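Local coordinates for protein TSR3 (Vulcanisaeta distributa, PDB 5APG) that probably transfers the 3-amino-3-carboxypropyl group of S-adenosylmethionine to an N1-methylpseudouridine of 16S ribosomal RNA, the last step in making a hypermodified nucleotide, at residues F6-P11 with D33-L38; I21-F26 with M130-L135; D46-T51 with R75-H80; P94-A99 with K148-Y153. All coordinates share one frame; numbering follows the deposited sequence.

In the fold
Contacts 3 and 4 are buried, whereas contacts 1 and 2 are only partly so and reach the surface. Contacts 1 and 3 belong to the parallel sheet and its surroundings: 6-11 includes most of strand 5-9, the loop 46-51 follows strand 43-45, and L10 packs on V79 of helix 73-83. Contacts 2 and 4 tie helices 126-133 and 141-153, consecutive in the chain, to helix 19-25 and to the loop 94-99 respectively. Contact 1 has no hydrogen bond between its segments and rests on packing; contacts 2 and 4 each add one hydrogen bond to a backbone carbonyl. Contact 3 alone touches the S-adenosylmethionine analogue EEM directly; its inner hydrogen bonds stay within each segment, and D46 also reaches R90.

Contact 1 (F6-P11 with D33-L38); sequences FIYRLP and DSIKAL
In this SPOUT-type fold the strand 5-9 is flanked in the parallel sheet by strand 30-32, and the chain leaving strand 30-32 folds back over the side chains of strand 5-9 as the loop 33-38. No hydrogen bond joins the two segments; they meet by packing alone, with 273 Å² buried. The aromatic part is carried by Y8. Its CG stands anti to the backbone N (chi1 171°), which lays the ring along the loop backbone. The ring meets S34 through CD1, 3.6 Å from S34 CA, and the backbone N of I35 lies over one face, towards the rim. On the other ortho side, Y8 CD2 reaches CG1 of I35 at 3.6 Å, the two side chains crossing at about a right angle.

The aliphatic part belongs to L38, whose two methyls divide the work. CD1 faces CB of Y8, while CD2 lies against the F6-Y8 backbone. Of the F6 side chain it is CB that touches, since the ring turns away from the loop.

Within 33-38 the bend is held by backbone bonds from A37 N to S34 O and from L38 N to I35 O. I35 also rests on I69, a residue that binds S-adenosylmethionine, and on F83 of helix 73-83. At the F6 end, L38 CD2 sits 3.6 Å from the carbonyl oxygen of F6 and 3.7 Å from F6 CB.

Contact 2 (I21-F26 with M130-L135); sequences IKLVRF and MEVLRL
K22 spans from helix 19-25 to L135, in the turn after helix 126-133, across a contact between the two helices and the residues that follow them. From its CB the chain runs with CG anti to the backbone N (chi1 -154°) and stays extended to the tip. CD comes to 4.1 Å from the carbonyl oxygen of L135, CE to 3.4 Å from the same oxygen, and NZ donates to it at 2.8 Å. The bond lies in the carbonyl plane, with a C=O...N angle of 157°. K22 also makes a cation-pi contact with Y136, and its NZ is paired with the sulfonate of an MES molecule that probably comes from the crystallisation liquor.

Beside the lysine, L135 points its isobutyl group at helix 19-25. CD2 sits 3.8 Å from the centroid of the F26 ring and only 13° off its normal, a CH-pi contact over the centre of the face. The ring edge of F26 is turned to the carbonyl oxygen of K22, one turn back. Deeper in, L23 CD2 meets V132 CG1 at 3.8 Å, their side chains crossing obliquely. Both also pack on I113 of helix 112-122 and on F28.

The interface thus grades from an aliphatic interior to a polar margin. There the carbonyl oxygen of L135, met nearly head-on and in plane, is likely to stabilise the ammonium group.

Contact 3 (D46-T51 with R75-H80); sequences DPTVKT and RAVDVH. With EEM ([(3S)-3-amino-4-hydroxy-4-oxo-butyl]-[[(2S,3S,4R,5R)-5-(6-aminopurin-9-yl)-3,4-dihydroxy-oxolan-2-yl]methyl]-methyl-selanium), chain D.
The turn 46-49, a type I beta turn that begins with an Asx turn, packs against helix 73-83 beside the bound S-adenosylmethionine analogue EEM. D46 holds its carboxylate anti to the backbone N (chi1 -176°), so that OD1 faces back over the turn and accepts two bonds, from T48 OG1 at 2.5 Å and from T48 N at 2.8 Å. The hydroxyl uses the syn lone pair, whereas the N-H arrives from above the carboxylate plane. The carboxylate also slides past H80, its plane 41° from the ring and OD1 3.5 Å from H80 CB. T48 places OG1 in the crowded position between N and the carbonyl carbon (chi1 70°), which sends CG2 onto the helix, 3.8 Å from V77 CA and equally far from H80 CB.

H80 has CG beside its backbone N, and ND1 returns to A76 O of the preceding turn at 2.8 Å, with that oxygen in the ring plane; this bond fixes the ring's rotation. P47 CD sits over the centre of one ring face, 3.9 Å from the centroid, a CH-pi contact, while H80 CE1 at the edge approaches EEM O3' at 3.4 Å. P47 CB lies against the adenine, and A76 CB near the selenium-bound methyl CE. An alanine in place of D46 would remove the oxygen that takes both T48 bonds, and would probably loosen the turn that places P47 beside H80 and the adenine.

D46 OD2 forms a salt bridge with R90 of strand 89-91, helix 170-182 touches P47 and V77 through M178, and strand 43-45 leads into the turn.

Contact 4 (P94-A99 with K148-Y153); sequences PLLIAA and KYLERY
The pyrrolidine of P94 is a bump set squarely on the ring of Y153. CB stands 3.5 Å from the ring centroid and only 4° off the normal, a CH-pi contact, while CG leans over the CG-CD2 side. On the opposite face, toward the rim, lies the carbonyl oxygen of Y149, one turn earlier in helix 141-153, so the tyrosine is clasped between helix backbone and proline.

Along its edge the ring fits a notch in the extended loop 94-99. The hydroxyl OH donates to L95 O at 2.8 Å, on a lone pair in the carbonyl plane, and L96 CD2 lies near the ring plane, 3.8 Å from Y153 CE2. That same methyl of L96 fills the dip between Y153 and L150, meeting L150 CD2 at 3.7 Å with the two leucines at about a right angle. I97 lies looser against Y149, CG1 to CE2 at 4.4 Å. A leucine in place of Y153 would lack the hydroxyl that bonds L95 O and the flat ring under P94, and would probably disturb the loop that follows L93, which binds S-adenosylmethionine.

The loop leaves strand 89-91 and runs between several helices: helix 112-122 touches P94 and Y153 through I122 and L96 through A118, whereas helix 160-165 packs on L95 and Y149 through L164.

Contact 1 (F6-P11 with D33-L38)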
# COMPACT_ATOMS: atom_id res chain seq x y z
N PHE A 6 4.56 -6.77 -8.33
CA PHE A 6 3.59 -7.24 -9.30
C PHE A 6 2.21 -6.64 -9.01
O PHE A 6 1.76 -6.64 -7.86
CB PHE A 6 3.50 -8.77 -9.29
CG PHE A 6 4.81 -9.45 -9.59
CD1 PHE A 6 5.72 -9.71 -8.58
CD2 PHE A 6 5.12 -9.82 -10.89
CE1 PHE A 6 6.92 -10.34 -8.86
CE2 PHE A 6 6.32 -10.45 -11.17
CZ PHE A 6 7.22 -10.71 -10.16
N ILE A 7 1.56 -6.14 -10.05
CA ILE A 7 0.26 -5.49 -9.89
C ILE A 7 -0.79 -6.08 -10.82
O ILE A 7 -0.59 -6.19 -12.03
CB ILE A 7 0.36 -3.97 -10.17
CG1 ILE A 7 1.34 -3.30 -9.20
CG2 ILE A 7 -1.02 -3.32 -10.06
CD1 ILE A 7 1.60 -1.83 -9.51
N TYR A 8 -1.92 -6.48 -10.24
CA TYR A 8 -3.09 -6.76 -11.05
C TYR A 8 -3.98 -5.53 -11.03
O TYR A 8 -4.37 -5.06 -9.96
CB TYR A 8 -3.87 -7.98 -10.56
CG TYR A 8 -5.19 -8.12 -11.27
CD1 TYR A 8 -5.24 -8.47 -12.61
CD2 TYR A 8 -6.39 -7.87 -10.61
CE1 TYR A 8 -6.45 -8.58 -13.28
CE2 TYR A 8 -7.60 -7.98 -11.27
CZ TYR A 8 -7.63 -8.34 -12.60
OH TYR A 8 -8.83 -8.45 -13.26
N ARG A 9 -4.27 -5.00 -12.21
CA ARG A 9 -5.06 -3.79 -12.30
C ARG A 9 -6.45 -4.06 -12.86
O ARG A 9 -6.60 -4.65 -13.93
CB ARG A 9 -4.34 -2.76 -13.17
CG ARG A 9 -5.13 -1.48 -13.39
CD ARG A 9 -4.28 -0.42 -14.07
NE ARG A 9 -5.06 0.39 -15.00
CZ ARG A 9 -5.89 1.36 -14.63
NH1 ARG A 9 -6.05 1.65 -13.35
NH2 ARG A 9 -6.56 2.04 -15.55
N LEU A 10 -7.47 -3.64 -12.12
CA LEU A 10 -8.82 -3.61 -12.65
C LEU A 10 -8.99 -2.36 -13.49
O LEU A 10 -9.01 -1.25 -12.97
CB LEU A 10 -9.86 -3.64 -11.52
CG LEU A 10 -10.24 -5.02 -10.98
CD1 LEU A 10 -11.19 -4.86 -9.81
CD2 LEU A 10 -10.87 -5.87 -12.07
N PRO A 11 -9.09 -2.53 -14.82
CA PRO A 11 -9.15 -1.40 -15.74
C PRO A 11 -10.45 -0.59 -15.60
O PRO A 11 -11.32 -0.69 -16.46
CB PRO A 11 -9.05 -2.06 -17.12
CG PRO A 11 -9.63 -3.42 -16.91
CD PRO A 11 -9.24 -3.83 -15.52
N ASP A 33 -1.88 -10.41 -15.80
CA ASP A 33 -3.17 -10.44 -16.49
C ASP A 33 -4.31 -10.94 -15.61
O ASP A 33 -5.48 -10.86 -15.99
CB ASP A 33 -3.08 -11.28 -17.77
CG ASP A 33 -2.59 -12.70 -17.52
OD1 ASP A 33 -2.65 -13.18 -16.37
OD2 ASP A 33 -2.15 -13.34 -18.50
N SER A 34 -3.97 -11.43 -14.42
CA SER A 34 -4.98 -11.95 -13.50
C SER A 34 -4.45 -12.01 -12.07
O SER A 34 -3.24 -11.93 -11.85
CB SER A 34 -5.44 -13.33 -13.94
OG SER A 34 -4.40 -14.28 -13.76
N ILE A 35 -5.35 -12.16 -11.11
CA ILE A 35 -4.95 -12.32 -9.72
C ILE A 35 -4.19 -13.63 -9.56
O ILE A 35 -3.24 -13.72 -8.78
CB ILE A 35 -6.18 -12.27 -8.77
CG1 ILE A 35 -6.68 -10.84 -8.64
CG2 ILE A 35 -5.83 -12.80 -7.39
CD1 ILE A 35 -8.01 -10.71 -7.93
N LYS A 36 -4.58 -14.63 -10.33
CA LYS A 36 -3.91 -15.93 -10.31
C LYS A 36 -2.45 -15.82 -10.78
O LYS A 36 -1.61 -16.64 -10.40
CB LYS A 36 -4.67 -16.93 -11.19
N ALA A 37 -2.16 -14.81 -11.59
CA ALA A 37 -0.82 -14.63 -12.14
C ALA A 37 0.12 -13.93 -11.15
O ALA A 37 1.33 -13.93 -11.35
CB ALA A 37 -0.89 -13.86 -13.45
N LEU A 38 -0.44 -13.32 -10.11
CA LEU A 38 0.37 -12.75 -9.04
C LEU A 38 1.13 -13.89 -8.36
O LEU A 38 0.61 -14.99 -8.25
CB LEU A 38 -0.49 -11.98 -8.04
CG LEU A 38 -1.15 -10.68 -8.51
CD1 LEU A 38 -2.20 -10.23 -7.50
CD2 LEU A 38 -0.12 -9.57 -8.73

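Contact 2 (I21-F26 with M130-L135)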
# COMPACT_ATOMS: atom_id res chain seq x y z
N ILE A 21 -0.27 2.65 -13.24
CA ILE A 21 0.14 2.73 -14.64
C ILE A 21 1.50 3.44 -14.76
O ILE A 21 2.36 3.03 -15.54
CB ILE A 21 -0.91 3.47 -15.49
CG1 ILE A 21 -2.17 2.61 -15.65
CG2 ILE A 21 -0.35 3.83 -16.86
CD1 ILE A 21 -1.92 1.28 -16.33
N LYS A 22 1.69 4.48 -13.95
CA LYS A 22 2.94 5.23 -13.97
C LYS A 22 4.10 4.41 -13.39
O LYS A 22 5.21 4.44 -13.93
CB LYS A 22 2.79 6.55 -13.22
CG LYS A 22 3.76 7.62 -13.68
CD LYS A 22 3.41 8.97 -13.08
CE LYS A 22 4.30 10.06 -13.63
NZ LYS A 22 3.98 11.40 -13.06
N LEU A 23 3.85 3.70 -12.30
CA LEU A 23 4.83 2.75 -11.76
C LEU A 23 5.32 1.77 -12.82
O LEU A 23 6.52 1.52 -12.96
CB LEU A 23 4.24 1.95 -10.59
CG LEU A 23 4.24 2.58 -9.21
CD1 LEU A 23 3.43 1.71 -8.24
CD2 LEU A 23 5.67 2.75 -8.73
N VAL A 24 4.37 1.20 -13.55
CA VAL A 24 4.66 0.20 -14.56
C VAL A 24 5.42 0.82 -15.73
O VAL A 24 6.38 0.24 -16.24
CB VAL A 24 3.37 -0.48 -15.06
CG1 VAL A 24 3.66 -1.41 -16.23
CG2 VAL A 24 2.70 -1.23 -13.92
N ARG A 25 4.99 2.02 -16.13
CA ARG A 25 5.61 2.73 -17.25
C ARG A 25 7.10 2.96 -17.02
O ARG A 25 7.89 2.94 -17.96
CB ARG A 25 4.90 4.06 -17.49
CG ARG A 25 5.29 4.75 -18.80
CD ARG A 25 4.23 5.75 -19.25
NE ARG A 25 4.01 6.83 -18.30
CZ ARG A 25 4.75 7.94 -18.25
NH1 ARG A 25 5.76 8.10 -19.09
NH2 ARG A 25 4.49 8.88 -17.35
N PHE A 26 7.49 3.17 -15.76
CA PHE A 26 8.90 3.42 -15.44
C PHE A 26 9.62 2.17 -14.95
O PHE A 26 10.78 2.24 -14.55
CB PHE A 26 9.02 4.54 -14.40
CG PHE A 26 8.87 5.92 -14.98
CD1 PHE A 26 9.97 6.59 -15.49
CD2 PHE A 26 7.63 6.53 -15.03
CE1 PHE A 26 9.84 7.86 -16.04
CE2 PHE A 26 7.49 7.79 -15.58
CZ PHE A 26 8.59 8.45 -16.09
N MSE A 130 12.01 6.33 -2.25
CA MSE A 130 12.15 7.72 -2.70
C MSE A 130 12.19 7.82 -4.23
O MSE A 130 11.60 8.74 -4.80
CB MSE A 130 13.40 8.36 -2.09
CG MSE A 130 13.57 9.83 -2.48
SE MSE A 130 12.07 10.89 -1.80
CE MSE A 130 12.46 10.73 0.10
N GLU A 131 12.89 6.90 -4.87
CA GLU A 131 12.94 6.86 -6.34
C GLU A 131 11.54 6.71 -6.93
O GLU A 131 11.20 7.33 -7.94
CB GLU A 131 13.83 5.71 -6.82
CG GLU A 131 15.30 5.91 -6.50
CD GLU A 131 16.11 4.64 -6.66
OE1 GLU A 131 15.54 3.60 -7.05
OE2 GLU A 131 17.32 4.68 -6.39
N VAL A 132 10.73 5.88 -6.28
CA VAL A 132 9.34 5.68 -6.66
C VAL A 132 8.51 6.96 -6.46
O VAL A 132 7.79 7.40 -7.36
CB VAL A 132 8.72 4.51 -5.85
CG1 VAL A 132 7.22 4.60 -5.84
CG2 VAL A 132 9.19 3.17 -6.41
N LEU A 133 8.62 7.56 -5.28
CA LEU A 133 7.83 8.75 -4.95
C LEU A 133 8.18 9.96 -5.82
O LEU A 133 7.33 10.81 -6.08
CB LEU A 133 8.01 9.11 -3.47
CG LEU A 133 7.33 8.16 -2.49
CD1 LEU A 133 7.78 8.46 -1.06
CD2 LEU A 133 5.81 8.25 -2.62
N ARG A 134 9.42 10.04 -6.26
CA ARG A 134 9.86 11.17 -7.06
C ARG A 134 9.18 11.21 -8.44
O ARG A 134 9.30 12.19 -9.16
CB ARG A 134 11.39 11.16 -7.20
CG ARG A 134 12.09 11.64 -5.93
CD ARG A 134 13.61 11.59 -6.05
NE ARG A 134 14.11 12.47 -7.09
CZ ARG A 134 15.39 12.56 -7.44
NH1 ARG A 134 16.31 11.83 -6.82
NH2 ARG A 134 15.76 13.39 -8.41
N LEU A 135 8.43 10.16 -8.78
CA LEU A 135 7.62 10.17 -10.00
C LEU A 135 6.49 11.21 -9.97
O LEU A 135 5.91 11.54 -11.00
CB LEU A 135 7.02 8.78 -10.26
CG LEU A 135 8.00 7.69 -10.68
CD1 LEU A 135 7.26 6.39 -10.96
CD2 LEU A 135 8.82 8.13 -11.89

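Contact 3 (D46-T51 with R75-H80)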
# COMPACT_ATOMS: atom_id res chain seq x y z
N ASP A 46 -3.03 -5.39 1.32
CA ASP A 46 -4.46 -5.62 1.43
C ASP A 46 -4.99 -4.74 2.55
O ASP A 46 -4.77 -5.04 3.72
CB ASP A 46 -4.75 -7.10 1.69
CG ASP A 46 -6.24 -7.42 1.71
OD1 ASP A 46 -7.08 -6.51 1.90
OD2 ASP A 46 -6.57 -8.61 1.53
N PRO A 47 -5.68 -3.66 2.19
CA PRO A 47 -6.20 -2.72 3.20
C PRO A 47 -7.35 -3.29 4.03
O PRO A 47 -7.72 -2.65 5.02
CB PRO A 47 -6.66 -1.53 2.35
CG PRO A 47 -7.08 -2.15 1.06
CD PRO A 47 -6.08 -3.27 0.83
N THR A 48 -7.89 -4.45 3.66
CA THR A 48 -9.04 -5.01 4.36
C THR A 48 -8.67 -5.96 5.50
O THR A 48 -9.54 -6.33 6.29
CB THR A 48 -9.97 -5.80 3.40
OG1 THR A 48 -9.33 -7.00 2.98
CG2 THR A 48 -10.34 -4.94 2.19
N VAL A 49 -7.41 -6.36 5.59
CA VAL A 49 -6.98 -7.22 6.70
C VAL A 49 -6.45 -6.36 7.84
O VAL A 49 -6.24 -5.16 7.68
CB VAL A 49 -5.90 -8.24 6.26
CG1 VAL A 49 -6.42 -9.11 5.12
CG2 VAL A 49 -4.61 -7.53 5.86
N LYS A 50 -6.25 -6.97 9.01
CA LYS A 50 -5.86 -6.22 10.20
C LYS A 50 -4.38 -6.37 10.53
O LYS A 50 -3.87 -5.70 11.43
CB LYS A 50 -6.71 -6.67 11.40
CG LYS A 50 -8.20 -6.46 11.21
CD LYS A 50 -8.50 -4.99 10.91
CE LYS A 50 -9.97 -4.79 10.58
NZ LYS A 50 -10.26 -5.09 9.15
N THR A 51 -3.70 -7.27 9.82
CA THR A 51 -2.30 -7.57 10.09
C THR A 51 -1.37 -6.58 9.39
O THR A 51 -1.26 -6.60 8.16
CB THR A 51 -1.94 -9.00 9.66
OG1 THR A 51 -2.98 -9.90 10.06
CG2 THR A 51 -0.62 -9.44 10.28
N ARG A 75 -14.45 -0.02 -4.96
CA ARG A 75 -14.53 -1.47 -5.16
C ARG A 75 -13.54 -2.26 -4.31
O ARG A 75 -13.59 -3.49 -4.27
CB ARG A 75 -14.29 -1.82 -6.64
CG ARG A 75 -15.41 -1.41 -7.58
CD ARG A 75 -15.59 -2.46 -8.66
NE ARG A 75 -15.80 -3.79 -8.07
CZ ARG A 75 -15.64 -4.93 -8.73
NH1 ARG A 75 -15.26 -4.93 -10.00
NH2 ARG A 75 -15.87 -6.08 -8.11
N ALA A 76 -12.63 -1.56 -3.63
CA ALA A 76 -11.48 -2.20 -2.98
C ALA A 76 -11.86 -3.28 -1.96
O ALA A 76 -11.26 -4.35 -1.94
CB ALA A 76 -10.61 -1.15 -2.31
N VAL A 77 -12.86 -3.00 -1.12
CA VAL A 77 -13.24 -3.97 -0.10
C VAL A 77 -13.79 -5.23 -0.74
O VAL A 77 -13.36 -6.34 -0.42
CB VAL A 77 -14.28 -3.39 0.88
CG1 VAL A 77 -14.70 -4.45 1.89
CG2 VAL A 77 -13.71 -2.17 1.59
N ASP A 78 -14.73 -5.07 -1.67
CA ASP A 78 -15.33 -6.21 -2.35
C ASP A 78 -14.29 -7.07 -3.07
O ASP A 78 -14.32 -8.30 -2.98
CB ASP A 78 -16.38 -5.73 -3.36
CG ASP A 78 -17.10 -6.88 -4.03
OD1 ASP A 78 -17.95 -7.51 -3.37
OD2 ASP A 78 -16.82 -7.15 -5.22
N VAL A 79 -13.36 -6.43 -3.76
CA VAL A 79 -12.35 -7.14 -4.54
C VAL A 79 -11.39 -7.94 -3.65
O VAL A 79 -11.15 -9.12 -3.89
CB VAL A 79 -11.55 -6.18 -5.43
CG1 VAL A 79 -10.32 -6.87 -6.01
CG2 VAL A 79 -12.44 -5.62 -6.53
N HIS A 80 -10.86 -7.29 -2.62
CA HIS A 80 -9.89 -7.96 -1.75
C HIS A 80 -10.53 -9.07 -0.92
O HIS A 80 -9.91 -10.10 -0.68
CB HIS A 80 -9.20 -6.95 -0.83
CG HIS A 80 -8.19 -6.09 -1.53
ND1 HIS A 80 -8.53 -4.93 -2.18
CD2 HIS A 80 -6.85 -6.24 -1.68
CE1 HIS A 80 -7.44 -4.39 -2.71
NE2 HIS A 80 -6.41 -5.16 -2.41
C2 EEM D . -2.67 -1.68 2.31
N3 EEM D . -2.65 -1.42 1.04
C4 EEM D . -2.95 -0.21 0.60
C1' EEM D . -2.65 -0.29 -1.90
C2' EEM D . -3.72 -1.38 -2.15
C3' EEM D . -4.67 -0.69 -2.89
C4' EEM D . -4.07 0.21 -3.69
C5' EEM D . -4.79 1.50 -3.83
O EEM D . -3.25 5.19 -7.13
C EEM D . -4.29 5.35 -7.70
OXT EEM D . -4.30 5.70 -8.87
CA EEM D . -5.60 5.07 -7.00
N EEM D . -6.66 5.52 -7.85
CB EEM D . -5.65 3.56 -6.78
CG EEM D . -6.70 3.10 -5.79
SE EEM D . -6.27 1.30 -5.08
CE EEM D . -7.74 0.63 -4.02
O4' EEM D . -2.77 0.58 -2.82
O3' EEM D . -5.63 -1.60 -3.55
O2' EEM D . -3.03 -2.29 -3.00
N9 EEM D . -3.03 0.35 -0.61
C8 EEM D . -3.39 1.60 -0.41
N7 EEM D . -3.58 1.86 0.87
C5 EEM D . -3.30 0.73 1.55
N1 EEM D . -2.99 -0.82 3.25
C6 EEM D . -3.32 0.39 2.93
N6 EEM D . -3.68 1.34 3.92

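Contact 4 (P94-A99 with K148-Y153)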
# COMPACT_ATOMS: atom_id res chain seq x y z
N PRO A 94 0.68 -0.12 7.98
CA PRO A 94 0.46 0.64 9.20
C PRO A 94 -0.07 2.02 8.85
O PRO A 94 0.11 2.48 7.71
CB PRO A 94 1.85 0.72 9.84
CG PRO A 94 2.80 0.39 8.76
CD PRO A 94 2.08 -0.54 7.83
N LEU A 95 -0.71 2.68 9.81
CA LEU A 95 -1.45 3.90 9.55
C LEU A 95 -0.55 5.05 9.10
O LEU A 95 0.39 5.44 9.80
CB LEU A 95 -2.22 4.31 10.81
CG LEU A 95 -3.17 5.49 10.58
CD1 LEU A 95 -4.31 5.08 9.65
CD2 LEU A 95 -3.71 5.99 11.90
N LEU A 96 -0.85 5.58 7.92
CA LEU A 96 -0.08 6.67 7.34
C LEU A 96 -1.02 7.73 6.78
O LEU A 96 -2.20 7.47 6.53
CB LEU A 96 0.86 6.15 6.25
CG LEU A 96 2.00 5.25 6.76
CD1 LEU A 96 2.53 4.36 5.64
CD2 LEU A 96 3.12 6.10 7.35
N ILE A 97 -0.49 8.93 6.57
CA ILE A 97 -1.27 10.04 6.07
C ILE A 97 -1.00 10.23 4.58
O ILE A 97 0.16 10.28 4.16
CB ILE A 97 -0.93 11.33 6.83
CG1 ILE A 97 -1.13 11.13 8.34
CG2 ILE A 97 -1.76 12.49 6.33
CD1 ILE A 97 -2.52 10.66 8.71
N ALA A 98 -2.06 10.32 3.78
CA ALA A 98 -1.91 10.50 2.33
C ALA A 98 -1.35 11.87 2.00
O ALA A 98 -1.65 12.86 2.67
CB ALA A 98 -3.26 10.30 1.63
N ALA A 99 -0.51 11.93 0.97
CA ALA A 99 0.08 13.19 0.52
C ALA A 99 -0.38 13.58 -0.88
O ALA A 99 -0.06 14.67 -1.35
CB ALA A 99 1.60 13.09 0.56
N LYS A 148 7.90 10.81 11.26
CA LYS A 148 7.95 10.32 12.64
C LYS A 148 7.29 8.95 12.79
O LYS A 148 7.75 8.13 13.59
CB LYS A 148 7.30 11.32 13.58
CG LYS A 148 8.15 12.55 13.86
CD LYS A 148 7.53 13.42 14.93
CE LYS A 148 8.45 14.57 15.32
NZ LYS A 148 7.99 15.25 16.57
N TYR A 149 6.23 8.70 12.03
CA TYR A 149 5.54 7.42 12.09
C TYR A 149 6.38 6.35 11.38
O TYR A 149 6.58 5.26 11.91
CB TYR A 149 4.15 7.52 11.44
CG TYR A 149 3.42 8.78 11.82
CD1 TYR A 149 3.28 9.16 13.15
CD2 TYR A 149 2.88 9.61 10.85
CE1 TYR A 149 2.62 10.32 13.51
CE2 TYR A 149 2.21 10.78 11.19
CZ TYR A 149 2.09 11.12 12.52
OH TYR A 149 1.43 12.28 12.87
N LEU A 150 6.85 6.68 10.19
CA LEU A 150 7.65 5.77 9.38
C LEU A 150 8.92 5.31 10.11
O LEU A 150 9.32 4.15 9.97
CB LEU A 150 8.03 6.42 8.05
CG LEU A 150 6.91 6.45 7.00
CD1 LEU A 150 7.30 7.35 5.84
CD2 LEU A 150 6.60 5.04 6.52
N GLU A 151 9.53 6.21 10.87
CA GLU A 151 10.73 5.88 11.64
C GLU A 151 10.43 4.77 12.64
O GLU A 151 11.23 3.86 12.82
CB GLU A 151 11.27 7.12 12.36
CG GLU A 151 12.57 6.89 13.12
CD GLU A 151 12.35 6.46 14.57
OE1 GLU A 151 11.31 6.84 15.15
OE2 GLU A 151 13.21 5.74 15.12
N ARG A 152 9.28 4.86 13.30
CA ARG A 152 8.86 3.84 14.25
C ARG A 152 8.44 2.56 13.52
O ARG A 152 8.82 1.46 13.93
CB ARG A 152 7.71 4.35 15.12
CG ARG A 152 8.08 5.47 16.08
CD ARG A 152 8.91 4.95 17.25
NE ARG A 152 10.33 4.82 16.92
CZ ARG A 152 11.10 3.82 17.34
NH1 ARG A 152 10.61 2.87 18.12
NH2 ARG A 152 12.38 3.78 16.99
N TYR A 153 7.66 2.71 12.45
CA TYR A 153 7.21 1.55 11.68
C TYR A 153 8.39 0.76 11.10
O TYR A 153 8.36 -0.47 11.06
CB TYR A 153 6.28 1.97 10.54
CG TYR A 153 4.99 2.62 10.99
CD1 TYR A 153 4.43 2.34 12.23
CD2 TYR A 153 4.32 3.51 10.15
CE1 TYR A 153 3.24 2.93 12.63
CE2 TYR A 153 3.14 4.10 10.55
CZ TYR A 153 2.60 3.81 11.79
OH TYR A 153 1.42 4.41 12.16